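Local coordinates for cell wall surface anchor family protein (Streptococcus pneumoniae, PDB 4OQ1), which serves as an ancillary pilin of the pneumococcal pilus, which it probably anchors to the bacterial cell wall, at residues Asp72-Trp76 and Tyr108-Ser112; His160-Glu164 and Lys204-Ile208; Gln274-Val280 and Glu297-Gly303. The protein carries 3 engineered substitutions. One frame throughout, in Å; residues are numbered along the deposited sequence.

The three contacts follow one another along an elongated chain and share no strand or helix. Contacts 1 and 3 lie on opposite sides of the chain's centre, with their own centres about 75 Å apart. Contact 1 sets the C-terminal part of a helix against a strand by an arginine side chain and an aliphatic-aromatic touch; L73 and Y109 are buried, H74 and W76 exposed. Contact 2 ties a loop to the turn and first residue of strand 207-211 by a salt bridge. Its residues are mostly exposed and charged, over buried L163 and G206. Contact 3 is strand pairing, held mainly by backbone hydrogen bonds, with F278 and V280 buried and V299 and T301 exposed. Contacts 2 and 3 belong to two different prealbumin-like domains.

Contact 1 (Asp72-Trp76 and Tyr108-Ser112); sequences DLHSW and YYVRS
D72 is helical, helix 66-73 gives way around here, and S75 and W76 are extended. The other segment is extended through Y108-V110 and turns a corner at R111. L73 CA lies 9.1 Å from Y109 CA, and H74 CA 8.6 Å from R111 CA, so side chains must reach across. L73 (m, t) points toward the strand. Its CD1 sits 3.7 Å from the centroid of the Y109 ring (chi1 t), almost on the ring normal, a CH-pi contact. H74 O accepts a forked pair of hydrogen bonds from R111, NH1 at 3.2 Å and NH2 at 3.1 Å. R111 has chi1 -93°, between wells, chi2 t and chi3 92°. The imidazole of H74 instead bonds E124. W76 (chi1 t) brings CE3 to 3.4 Å from R111 NE, over one face of the guanidinium. R111 NH1 also donates to Y109 OH at 2.8 Å. One corner arginine thus holds a backbone carbonyl. Helix 66-73 packs here against strand 106-110, which runs between strands 50-56 and 120-129.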
ATOM      1  N   ASP A  72     -18.423  35.523  -3.635  1.00 20.84           N
ATOM      2  CA  ASP A  72     -19.715  35.612  -4.292  1.00 23.41           C
ATOM      3  C   ASP A  72     -19.788  34.728  -5.542  1.00 24.66           C
ATOM      4  O   ASP A  72     -20.864  34.293  -5.947  1.00 24.61           O
ATOM      5  CB  ASP A  72     -20.130  37.034  -4.653  1.00 26.64           C
ATOM      6  CG  ASP A  72     -20.388  37.921  -3.382  1.00 36.15           C
ATOM      7  OD1 ASP A  72     -20.627  37.383  -2.273  1.00 36.66           O
ATOM      8  OD2 ASP A  72     -20.318  39.135  -3.526  1.00 36.30           O
ATOM      9  N   LEU A  73     -18.647  34.420  -6.128  1.00 21.04           N
ATOM     10  CA  LEU A  73     -18.676  33.439  -7.190  1.00 19.69           C
ATOM     11  C   LEU A  73     -18.472  31.949  -6.823  1.00 19.64           C
ATOM     12  O   LEU A  73     -18.584  31.098  -7.689  1.00 20.53           O
ATOM     13  CB  LEU A  73     -17.624  33.848  -8.192  1.00 21.04           C
ATOM     14  CG  LEU A  73     -17.851  35.210  -8.791  1.00 21.22           C
ATOM     15  CD1 LEU A  73     -16.601  35.533  -9.573  1.00 21.31           C
ATOM     16  CD2 LEU A  73     -19.092  35.269  -9.608  1.00 26.74           C
ATOM     17  N   HIS A  74     -18.185  31.616  -5.546  1.00 21.24           N
ATOM     18  CA  HIS A  74     -17.798  30.311  -5.077  1.00 20.66           C
ATOM     19  C   HIS A  74     -18.829  29.173  -5.452  1.00 20.63           C
ATOM     20  O   HIS A  74     -18.468  28.117  -5.974  1.00 22.87           O
ATOM     21  CB  HIS A  74     -17.594  30.357  -3.541  1.00 24.01           C
ATOM     22  CG  HIS A  74     -17.276  29.015  -2.951  1.00 28.28           C
ATOM     23  ND1 HIS A  74     -16.285  28.188  -3.443  1.00 28.43           N
ATOM     24  CD2 HIS A  74     -17.901  28.306  -1.963  1.00 31.79           C
ATOM     25  CE1 HIS A  74     -16.285  27.045  -2.773  1.00 33.91           C
ATOM     26  NE2 HIS A  74     -17.267  27.085  -1.880  1.00 34.48           N
ATOM     27  N   SER A  75     -20.072  29.459  -5.180  1.00 20.84           N
ATOM     28  CA  SER A  75     -21.161  28.459  -5.403  1.00 21.98           C
ATOM     29  C   SER A  75     -21.487  28.554  -6.898  1.00 22.80           C
ATOM     30  O   SER A  75     -22.002  29.556  -7.382  1.00 24.60           O
ATOM     31  CB  SER A  75     -22.385  28.827  -4.600  1.00 25.80           C
ATOM     32  OG  SER A  75     -23.314  27.706  -4.580  1.00 27.43           O
ATOM     33  N   TRP A  76     -21.067  27.546  -7.634  1.00 23.26           N
ATOM     34  CA  TRP A  76     -21.209  27.600  -9.062  1.00 22.26           C
ATOM     35  C   TRP A  76     -22.631  28.026  -9.518  1.00 23.49           C
ATOM     36  O   TRP A  76     -23.618  27.472  -9.071  1.00 25.80           O
ATOM     37  CB  TRP A  76     -20.962  26.208  -9.609  1.00 24.47           C
ATOM     38  CG  TRP A  76     -21.161  26.118 -11.049  1.00 21.82           C
ATOM     39  CD1 TRP A  76     -22.208  25.471 -11.725  1.00 23.88           C
ATOM     40  CD2 TRP A  76     -20.275  26.597 -12.047  1.00 26.30           C
ATOM     41  NE1 TRP A  76     -22.025  25.613 -13.093  1.00 24.24           N
ATOM     42  CE2 TRP A  76     -20.853  26.296 -13.315  1.00 24.90           C
ATOM     43  CE3 TRP A  76     -19.071  27.352 -12.007  1.00 29.10           C
ATOM     44  CZ2 TRP A  76     -20.228  26.656 -14.531  1.00 27.90           C
ATOM     45  CZ3 TRP A  76     -18.458  27.693 -13.198  1.00 26.17           C
ATOM     46  CH2 TRP A  76     -19.028  27.312 -14.454  1.00 27.22           C
ATOM     47  N   TYR A 108      -9.126  38.911 -13.832  1.00 20.83           N
ATOM     48  CA  TYR A 108      -9.405  37.556 -14.278  1.00 19.59           C
ATOM     49  C   TYR A 108      -9.791  36.673 -13.084  1.00 17.65           C
ATOM     50  O   TYR A 108      -9.255  36.822 -12.028  1.00 16.01           O
ATOM     51  CB  TYR A 108      -8.216  37.037 -14.939  1.00 20.32           C
ATOM     52  CG  TYR A 108      -7.884  37.703 -16.237  1.00 20.19           C
ATOM     53  CD1 TYR A 108      -8.501  37.355 -17.409  1.00 18.49           C
ATOM     54  CD2 TYR A 108      -6.775  38.580 -16.292  1.00 19.97           C
ATOM     55  CE1 TYR A 108      -8.154  37.957 -18.615  1.00 20.48           C
ATOM     56  CE2 TYR A 108      -6.372  39.164 -17.486  1.00 20.66           C
ATOM     57  CZ  TYR A 108      -7.068  38.869 -18.648  1.00 23.02           C
ATOM     58  OH  TYR A 108      -6.668  39.438 -19.814  1.00 22.87           O
ATOM     59  N   TYR A 109     -10.815  35.819 -13.249  1.00 15.63           N
ATOM     60  CA  TYR A 109     -11.200  34.889 -12.225  1.00 14.23           C
ATOM     61  C   TYR A 109     -10.808  33.490 -12.692  1.00 16.32           C
ATOM     62  O   TYR A 109     -11.039  33.122 -13.862  1.00 14.91           O
ATOM     63  CB  TYR A 109     -12.756  34.929 -12.094  1.00 16.38           C
ATOM     64  CG  TYR A 109     -13.362  33.918 -11.218  1.00 16.18           C
ATOM     65  CD1 TYR A 109     -13.009  33.822  -9.863  1.00 17.49           C
ATOM     66  CD2 TYR A 109     -14.424  33.152 -11.660  1.00 16.44           C
ATOM     67  CE1 TYR A 109     -13.615  32.858  -9.023  1.00 15.78           C
ATOM     68  CE2 TYR A 109     -14.993  32.185 -10.862  1.00 19.06           C
ATOM     69  CZ  TYR A 109     -14.655  32.068  -9.519  1.00 19.42           C
ATOM     70  OH  TYR A 109     -15.277  31.188  -8.645  1.00 20.89           O
ATOM     71  N   VAL A 110     -10.260  32.700 -11.772  1.00 14.96           N
ATOM     72  CA  VAL A 110      -9.844  31.272 -12.026  1.00 15.22           C
ATOM     73  C   VAL A 110     -10.595  30.380 -11.028  1.00 16.02           C
ATOM     74  O   VAL A 110     -10.805  30.770  -9.874  1.00 16.43           O
ATOM     75  CB  VAL A 110      -8.345  31.092 -11.810  1.00 15.30           C
ATOM     76  CG1 VAL A 110      -7.862  29.647 -11.963  1.00 17.56           C
ATOM     77  CG2 VAL A 110      -7.589  32.034 -12.726  1.00 17.22           C
ATOM     78  N   ARG A 111     -11.077  29.260 -11.527  1.00 15.49           N
ATOM     79  CA  ARG A 111     -11.672  28.217 -10.728  1.00 15.64           C
ATOM     80  C   ARG A 111     -10.889  26.914 -10.621  1.00 15.95           C
ATOM     81  O   ARG A 111     -11.064  26.146  -9.665  1.00 17.53           O
ATOM     82  CB  ARG A 111     -13.017  27.900 -11.324  1.00 19.26           C
ATOM     83  CG  ARG A 111     -14.128  28.712 -10.659  1.00 23.32           C
ATOM     84  CD  ARG A 111     -15.537  28.331 -11.095  1.00 24.10           C
ATOM     85  NE  ARG A 111     -16.131  27.324 -10.230  1.00 22.80           N
ATOM     86  CZ  ARG A 111     -16.747  27.590  -9.093  1.00 26.00           C
ATOM     87  NH1 ARG A 111     -16.826  28.845  -8.665  1.00 21.53           N
ATOM     88  NH2 ARG A 111     -17.320  26.614  -8.403  1.00 29.33           N
ATOM     89  N   SER A 112     -10.053  26.638 -11.612  1.00 18.08           N
ATOM     90  CA  SER A 112      -9.228  25.456 -11.680  1.00 19.58           C
ATOM     91  C   SER A 112      -7.886  25.750 -12.337  1.00 21.56           C
ATOM     92  O   SER A 112      -7.866  26.384 -13.385  1.00 21.72           O
ATOM     93  CB  SER A 112      -9.952  24.472 -12.657  1.00 21.33           C
ATOM     94  OG  SER A 112      -9.295  23.220 -12.705  1.00 26.93           O
TER

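Contact 2 (His160-Glu164 and Lys204-Ile208); sequences HNRLE and KNGEI
The segment H160-E164 is irregular. H160 has positive phi (65°), and N161-E164 are extended. K204 and N205 turn, G206 takes phi 71° and psi 15°, and E207 enters strand 207-211. The closest approach of the backbones is L163 to G206, CA to CA 4.6 Å. Both of these residues hydrogen-bond the backbone of K155, so the two segments flank the end of strand 150-157, the sheet neighbour of 207-211. D203 OD1 takes E207 N across the turn. R162 is the key side chain. Its CB points toward the other segment, and chi1 m, chi2 m, chi3 t and chi4 89° carry the guanidinium to N205 O and E207. NH1 donates to N205 O at 2.9 Å and to E207 OE2 at 2.9 Å, the second being a salt bridge. Both acceptors lie near the guanidinium plane. E207 is m, t; its CB points sideways, but its carboxylate comes nearer. L163 (m, t) points away. L163 O accepts a hydrogen bond from T202 OG1 and also meets G206 CA at 3.3 Å in a CA-H...O contact. Glycine suits this place: a CB would crowd R162 CB and L163 N, and jam against N205 O. E164 (t, t) has CD 3.6 Å from K204 CA. The chemistry implies a charged tie near the surface: one R162 nitrogen joins a turn carbonyl and a carboxylate.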
ATOM      1  N   HIS A 160      -5.371  -7.273  21.446  1.00 25.60           N
ATOM      2  CA  HIS A 160      -5.409  -5.948  20.924  1.00 23.93           C
ATOM      3  C   HIS A 160      -4.156  -5.145  21.144  1.00 23.57           C
ATOM      4  O   HIS A 160      -4.204  -3.917  21.158  1.00 27.99           O
ATOM      5  CB  HIS A 160      -6.689  -5.188  21.306  1.00 24.49           C
ATOM      6  CG  HIS A 160      -7.884  -5.580  20.464  1.00 26.25           C
ATOM      7  ND1 HIS A 160      -8.322  -6.883  20.344  1.00 27.33           N
ATOM      8  CD2 HIS A 160      -8.679  -4.845  19.668  1.00 22.41           C
ATOM      9  CE1 HIS A 160      -9.359  -6.931  19.527  1.00 24.78           C
ATOM     10  NE2 HIS A 160      -9.613  -5.699  19.130  1.00 25.79           N
ATOM     11  N   ASN A 161      -3.014  -5.810  21.217  1.00 20.91           N
ATOM     12  CA  ASN A 161      -1.746  -5.108  21.017  1.00 21.06           C
ATOM     13  C   ASN A 161      -1.721  -4.778  19.587  1.00 21.76           C
ATOM     14  O   ASN A 161      -2.244  -5.566  18.757  1.00 20.15           O
ATOM     15  CB  ASN A 161      -0.545  -5.963  21.399  1.00 23.56           C
ATOM     16  CG  ASN A 161      -0.619  -6.447  22.832  1.00 30.05           C
ATOM     17  OD1 ASN A 161      -0.618  -5.626  23.739  1.00 32.46           O
ATOM     18  ND2 ASN A 161      -0.745  -7.768  23.044  1.00 26.65           N
ATOM     19  N   ARG A 162      -1.142  -3.628  19.261  1.00 20.58           N
ATOM     20  CA  ARG A 162      -1.076  -3.157  17.870  1.00 23.36           C
ATOM     21  C   ARG A 162       0.137  -3.863  17.163  1.00 21.18           C
ATOM     22  O   ARG A 162       1.276  -3.959  17.769  1.00 22.14           O
ATOM     23  CB  ARG A 162      -0.911  -1.614  17.918  1.00 24.50           C
ATOM     24  CG  ARG A 162      -2.054  -0.813  18.581  1.00 25.85           C
ATOM     25  CD  ARG A 162      -3.301  -1.073  17.805  1.00 23.16           C
ATOM     26  NE  ARG A 162      -4.474  -0.299  18.173  1.00 26.07           N
ATOM     27  CZ  ARG A 162      -4.834   0.887  17.702  1.00 28.46           C
ATOM     28  NH1 ARG A 162      -4.051   1.564  16.909  1.00 27.97           N
ATOM     29  NH2 ARG A 162      -6.001   1.419  18.108  1.00 31.67           N
ATOM     30  N   LEU A 163      -0.009  -4.292  15.922  1.00 19.05           N
ATOM     31  CA  LEU A 163       1.071  -5.018  15.182  1.00 18.82           C
ATOM     32  C   LEU A 163       1.684  -4.179  14.052  1.00 20.75           C
ATOM     33  O   LEU A 163       1.017  -3.774  13.130  1.00 16.51           O
ATOM     34  CB  LEU A 163       0.577  -6.361  14.661  1.00 20.82           C
ATOM     35  CG  LEU A 163      -0.053  -7.347  15.668  1.00 21.51           C
ATOM     36  CD1 LEU A 163      -0.490  -8.656  14.957  1.00 23.96           C
ATOM     37  CD2 LEU A 163       0.775  -7.593  16.853  1.00 21.81           C
ATOM     38  N   GLU A 164       3.000  -3.853  14.170  1.00 18.47           N
ATOM     39  CA  GLU A 164       3.715  -3.176  13.191  1.00 18.02           C
ATOM     40  C   GLU A 164       4.396  -4.071  12.167  1.00 18.56           C
ATOM     41  O   GLU A 164       4.881  -5.166  12.459  1.00 19.58           O
ATOM     42  CB  GLU A 164       4.816  -2.318  13.969  1.00 21.87           C
ATOM     43  CG  GLU A 164       5.654  -1.523  13.072  1.00 23.18           C
ATOM     44  CD  GLU A 164       6.689  -0.705  13.858  1.00 30.70           C
ATOM     45  OE1 GLU A 164       6.854  -0.883  15.071  1.00 34.07           O
ATOM     46  OE2 GLU A 164       7.354   0.135  13.239  1.00 36.94           O
ATOM     47  N   LYS A 204       3.836   1.890  13.483  1.00 28.21           N
ATOM     48  CA  LYS A 204       4.062   1.474  14.856  1.00 29.12           C
ATOM     49  C   LYS A 204       2.778   1.396  15.640  1.00 27.20           C
ATOM     50  O   LYS A 204       2.750   0.830  16.718  1.00 27.45           O
ATOM     51  CB  LYS A 204       5.083   2.372  15.595  1.00 36.05           C
ATOM     52  CG  LYS A 204       4.519   3.730  15.970  1.00 46.76           C
ATOM     53  CD  LYS A 204       5.443   4.537  16.889  1.00 54.00           C
ATOM     54  CE  LYS A 204       5.053   6.013  16.905  1.00 56.41           C
ATOM     55  NZ  LYS A 204       4.988   6.623  15.535  1.00 53.72           N
ATOM     56  N   ASN A 205       1.740   2.071  15.195  1.00 25.64           N
ATOM     57  CA  ASN A 205       0.476   1.919  15.851  1.00 25.82           C
ATOM     58  C   ASN A 205      -0.398   0.850  15.258  1.00 22.80           C
ATOM     59  O   ASN A 205      -1.603   0.796  15.483  1.00 22.65           O
ATOM     60  CB  ASN A 205      -0.266   3.241  15.907  1.00 29.00           C
ATOM     61  CG  ASN A 205       0.528   4.304  16.622  1.00 29.96           C
ATOM     62  OD1 ASN A 205       0.881   5.347  16.056  1.00 38.84           O
ATOM     63  ND2 ASN A 205       0.830   4.046  17.798  1.00 28.60           N
ATOM     64  N   GLY A 206       0.179  -0.003  14.467  1.00 23.35           N
ATOM     65  CA  GLY A 206      -0.644  -0.981  13.777  1.00 21.42           C
ATOM     66  C   GLY A 206      -1.531  -0.463  12.674  1.00 22.88           C
ATOM     67  O   GLY A 206      -2.490  -1.183  12.293  1.00 19.09           O
ATOM     68  N   GLU A 207      -1.298   0.770  12.177  1.00 21.53           N
ATOM     69  CA  GLU A 207      -2.327   1.421  11.370  1.00 21.07           C
ATOM     70  C   GLU A 207      -1.893   1.551   9.933  1.00 21.18           C
ATOM     71  O   GLU A 207      -0.724   1.716   9.660  1.00 24.88           O
ATOM     72  CB  GLU A 207      -2.819   2.760  11.914  1.00 23.39           C
ATOM     73  CG  GLU A 207      -3.217   2.635  13.363  1.00 27.68           C
ATOM     74  CD  GLU A 207      -3.775   3.886  13.993  1.00 32.30           C
ATOM     75  OE1 GLU A 207      -3.453   4.984  13.492  1.00 33.15           O
ATOM     76  OE2 GLU A 207      -4.420   3.739  15.061  1.00 29.51           O
ATOM     77  N   ILE A 208      -2.840   1.341   9.030  1.00 18.12           N
ATOM     78  CA  ILE A 208      -2.691   1.819   7.666  1.00 18.42           C
ATOM     79  C   ILE A 208      -3.792   2.845   7.356  1.00 17.43           C
ATOM     80  O   ILE A 208      -5.004   2.592   7.564  1.00 19.57           O
ATOM     81  CB  ILE A 208      -2.699   0.687   6.641  1.00 18.34           C
ATOM     82  CG1 ILE A 208      -1.494  -0.252   6.836  1.00 18.79           C
ATOM     83  CG2 ILE A 208      -2.695   1.202   5.210  1.00 18.99           C
ATOM     84  CD1 ILE A 208      -1.679  -1.616   6.131  1.00 16.06           C
TER

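Contact 3 (Gln274-Val280 and Glu297-Gly303); sequences QGAMFKV and EVVVTSG
Strands 277-280 and 299-301 run antiparallel, 154° between their directions, with axes 4.7 Å apart at closest. M277 pairs with T301 and K279 with V299 as non-hydrogen-bonded pairs (CA-CA 4.4 Å each). F278 and V300 form the hydrogen-bonded pair between them: F278 N donates to V300 O at 2.8 Å, and V300 N to F278 O at 2.7 Å. V280 N donates to V298 O at 2.8 Å. Water 1 lies 2.9 Å from V280 O and accepts a weak hydrogen bond from V298 N at 3.1 Å. The backbones of V280 and V298 also bond V291. On their other side M277 bonds L323 and Q324, and K279 bonds W321. At the far end G275 N donates to S302 O at 2.9 Å, and S302 N to A276 O at 2.8 Å. S302 (chi1 p) takes A276 N on its OG at 2.8 Å; that OG also bonds L273 O. G275 has phi 87°, which calls for glycine. K279 NZ and E297 OE1 make a long salt bridge, 3.6 Å. F278 (m) and V300 face F308. The pair belongs to the curled antiparallel sheet with strands 287-293, 316-322 and 336-340, consistent with the CnaB (IgG-rev) beta-sandwich.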
ATOM      1  N   GLN A 274      23.954 -41.657  12.414  1.00 19.09           N
ATOM      2  CA  GLN A 274      24.506 -40.363  12.108  1.00 20.19           C
ATOM      3  C   GLN A 274      24.381 -40.073  10.628  1.00 21.72           C
ATOM      4  O   GLN A 274      24.402 -40.982   9.773  1.00 18.06           O
ATOM      5  CB  GLN A 274      25.996 -40.383  12.413  1.00 23.76           C
ATOM      6  CG  GLN A 274      26.586 -38.972  12.390  1.00 26.57           C
ATOM      7  CD  GLN A 274      28.058 -38.956  12.781  1.00 34.30           C
ATOM      8  OE1 GLN A 274      28.686 -40.009  12.988  1.00 39.62           O
ATOM      9  NE2 GLN A 274      28.611 -37.769  12.921  1.00 38.58           N
ATOM     10  N   GLY A 275      24.224 -38.796  10.322  1.00 21.58           N
ATOM     11  CA  GLY A 275      24.259 -38.317   8.939  1.00 27.46           C
ATOM     12  C   GLY A 275      22.937 -38.332   8.152  1.00 26.31           C
ATOM     13  O   GLY A 275      22.934 -38.212   6.904  1.00 28.28           O
ATOM     14  N   ALA A 276      21.805 -38.482   8.831  1.00 20.77           N
ATOM     15  CA  ALA A 276      20.522 -38.350   8.124  1.00 21.24           C
ATOM     16  C   ALA A 276      20.250 -36.858   8.107  1.00 18.47           C
ATOM     17  O   ALA A 276      20.293 -36.203   9.149  1.00 25.97           O
ATOM     18  CB  ALA A 276      19.346 -39.052   8.784  1.00 20.63           C
ATOM     19  N   MET A 277      20.092 -36.313   6.928  1.00 17.59           N
ATOM     20  CA  MET A 277      19.831 -34.881   6.796  1.00 16.96           C
ATOM     21  C   MET A 277      18.433 -34.580   6.348  1.00 16.47           C
ATOM     22  O   MET A 277      17.948 -35.128   5.342  1.00 21.06           O
ATOM     23  CB  MET A 277      20.903 -34.168   5.899  1.00 18.61           C
ATOM     24  CG  MET A 277      22.359 -34.485   6.237  1.00 24.08           C
ATOM     25  SD  MET A 277      23.519 -33.752   5.040  1.00 32.11           S
ATOM     26  CE  MET A 277      23.275 -32.012   5.415  1.00 27.50           C
ATOM     27  N   PHE A 278      17.808 -33.635   7.035  1.00 17.13           N
ATOM     28  CA  PHE A 278      16.520 -33.165   6.700  1.00 18.93           C
ATOM     29  C   PHE A 278      16.373 -31.657   6.612  1.00 19.63           C
ATOM     30  O   PHE A 278      16.979 -30.872   7.422  1.00 19.93           O
ATOM     31  CB  PHE A 278      15.479 -33.640   7.686  1.00 20.56           C
ATOM     32  CG  PHE A 278      15.508 -35.113   7.984  1.00 20.38           C
ATOM     33  CD1 PHE A 278      14.645 -35.989   7.308  1.00 22.82           C
ATOM     34  CD2 PHE A 278      16.315 -35.611   8.971  1.00 19.73           C
ATOM     35  CE1 PHE A 278      14.623 -37.352   7.643  1.00 18.72           C
ATOM     36  CE2 PHE A 278      16.334 -36.976   9.267  1.00 18.30           C
ATOM     37  CZ  PHE A 278      15.463 -37.833   8.585  1.00 17.53           C
ATOM     38  N   LYS A 279      15.491 -31.230   5.727  1.00 18.83           N
ATOM     39  CA  LYS A 279      15.073 -29.820   5.735  1.00 17.67           C
ATOM     40  C   LYS A 279      13.746 -29.698   6.352  1.00 18.19           C
ATOM     41  O   LYS A 279      12.843 -30.518   6.050  1.00 17.42           O
ATOM     42  CB  LYS A 279      15.071 -29.311   4.293  1.00 22.29           C
ATOM     43  CG  LYS A 279      14.755 -27.869   4.120  1.00 25.40           C
ATOM     44  CD  LYS A 279      14.980 -27.448   2.671  1.00 30.27           C
ATOM     45  CE  LYS A 279      16.453 -27.435   2.230  1.00 34.98           C
ATOM     46  NZ  LYS A 279      16.653 -27.042   0.781  1.00 39.02           N
ATOM     47  N   VAL A 280      13.580 -28.720   7.271  1.00 17.65           N
ATOM     48  CA  VAL A 280      12.294 -28.591   7.899  1.00 18.79           C
ATOM     49  C   VAL A 280      11.333 -27.760   7.072  1.00 18.95           C
ATOM     50  O   VAL A 280      11.694 -26.708   6.674  1.00 19.40           O
ATOM     51  CB  VAL A 280      12.424 -27.962   9.318  1.00 18.97           C
ATOM     52  CG1 VAL A 280      11.056 -27.884   9.910  1.00 21.36           C
ATOM     53  CG2 VAL A 280      13.375 -28.774  10.217  1.00 22.65           C
ATOM     54  N   GLU A 297      17.028 -20.998   6.165  1.00 30.89           N
ATOM     55  CA  GLU A 297      16.250 -22.253   6.124  1.00 32.78           C
ATOM     56  C   GLU A 297      16.806 -23.245   7.156  1.00 26.90           C
ATOM     57  O   GLU A 297      18.012 -23.298   7.429  1.00 30.18           O
ATOM     58  CB  GLU A 297      16.289 -22.893   4.741  1.00 32.73           C
ATOM     59  CG  GLU A 297      15.709 -21.999   3.683  1.00 40.22           C
ATOM     60  CD  GLU A 297      15.814 -22.568   2.266  1.00 39.80           C
ATOM     61  OE1 GLU A 297      16.215 -23.697   2.096  1.00 35.83           O
ATOM     62  OE2 GLU A 297      15.469 -21.850   1.316  1.00 55.05           O
ATOM     63  N   VAL A 298      15.913 -24.008   7.760  1.00 25.48           N
ATOM     64  CA  VAL A 298      16.284 -24.912   8.839  1.00 21.82           C
ATOM     65  C   VAL A 298      16.628 -26.282   8.275  1.00 24.50           C
ATOM     66  O   VAL A 298      15.725 -27.024   7.770  1.00 21.39           O
ATOM     67  CB  VAL A 298      15.129 -25.063   9.801  1.00 22.69           C
ATOM     68  CG1 VAL A 298      15.457 -26.023  10.946  1.00 22.74           C
ATOM     69  CG2 VAL A 298      14.668 -23.716  10.340  1.00 24.22           C
ATOM     70  N   VAL A 299      17.905 -26.661   8.422  1.00 22.59           N
ATOM     71  CA  VAL A 299      18.367 -28.016   8.054  1.00 25.47           C
ATOM     72  C   VAL A 299      18.876 -28.692   9.318  1.00 28.48           C
ATOM     73  O   VAL A 299      19.594 -28.081  10.144  1.00 27.82           O
ATOM     74  CB  VAL A 299      19.402 -27.954   6.954  1.00 28.89           C
ATOM     75  CG1 VAL A 299      20.126 -29.286   6.706  1.00 32.28           C
ATOM     76  CG2 VAL A 299      18.730 -27.483   5.682  1.00 29.80           C
ATOM     77  N   VAL A 300      18.461 -29.933   9.518  1.00 23.63           N
ATOM     78  CA  VAL A 300      18.962 -30.683  10.631  1.00 21.65           C
ATOM     79  C   VAL A 300      19.641 -31.989  10.198  1.00 23.97           C
ATOM     80  O   VAL A 300      19.326 -32.594   9.160  1.00 25.23           O
ATOM     81  CB  VAL A 300      17.928 -30.963  11.668  1.00 21.48           C
ATOM     82  CG1 VAL A 300      17.571 -29.687  12.386  1.00 20.83           C
ATOM     83  CG2 VAL A 300      16.713 -31.656  11.051  1.00 20.13           C
ATOM     84  N   THR A 301      20.647 -32.375  10.984  1.00 24.11           N
ATOM     85  CA  THR A 301      21.478 -33.628  10.660  1.00 22.09           C
ATOM     86  C   THR A 301      21.544 -34.497  11.922  1.00 20.68           C
ATOM     87  O   THR A 301      21.899 -34.001  13.003  1.00 17.68           O
ATOM     88  CB  THR A 301      22.940 -33.357  10.187  1.00 24.91           C
ATOM     89  OG1 THR A 301      22.945 -32.523   9.035  1.00 27.24           O
ATOM     90  CG2 THR A 301      23.672 -34.704   9.796  1.00 27.32           C
ATOM     91  N   SER A 302      21.139 -35.751  11.813  1.00 19.89           N
ATOM     92  CA  SER A 302      21.268 -36.741  12.962  1.00 17.51           C
ATOM     93  C   SER A 302      22.750 -36.830  13.371  1.00 21.30           C
ATOM     94  O   SER A 302      23.593 -36.962  12.528  1.00 17.79           O
ATOM     95  CB  SER A 302      20.679 -38.117  12.637  1.00 18.77           C
ATOM     96  OG  SER A 302      21.383 -38.789  11.591  1.00 17.59           O
ATOM     97  N   GLY A 303      23.004 -36.729  14.688  1.00 19.38           N
ATOM     98  CA  GLY A 303      24.356 -36.619  15.238  1.00 24.99           C
ATOM     99  C   GLY A 303      24.924 -38.015  15.480  1.00 24.43           C
ATOM    100  O   GLY A 303      24.372 -39.020  15.041  1.00 22.88           O
TER
HETATM  101  O   HOH W   1      13.935 -25.215   5.649  1.00 33.99           O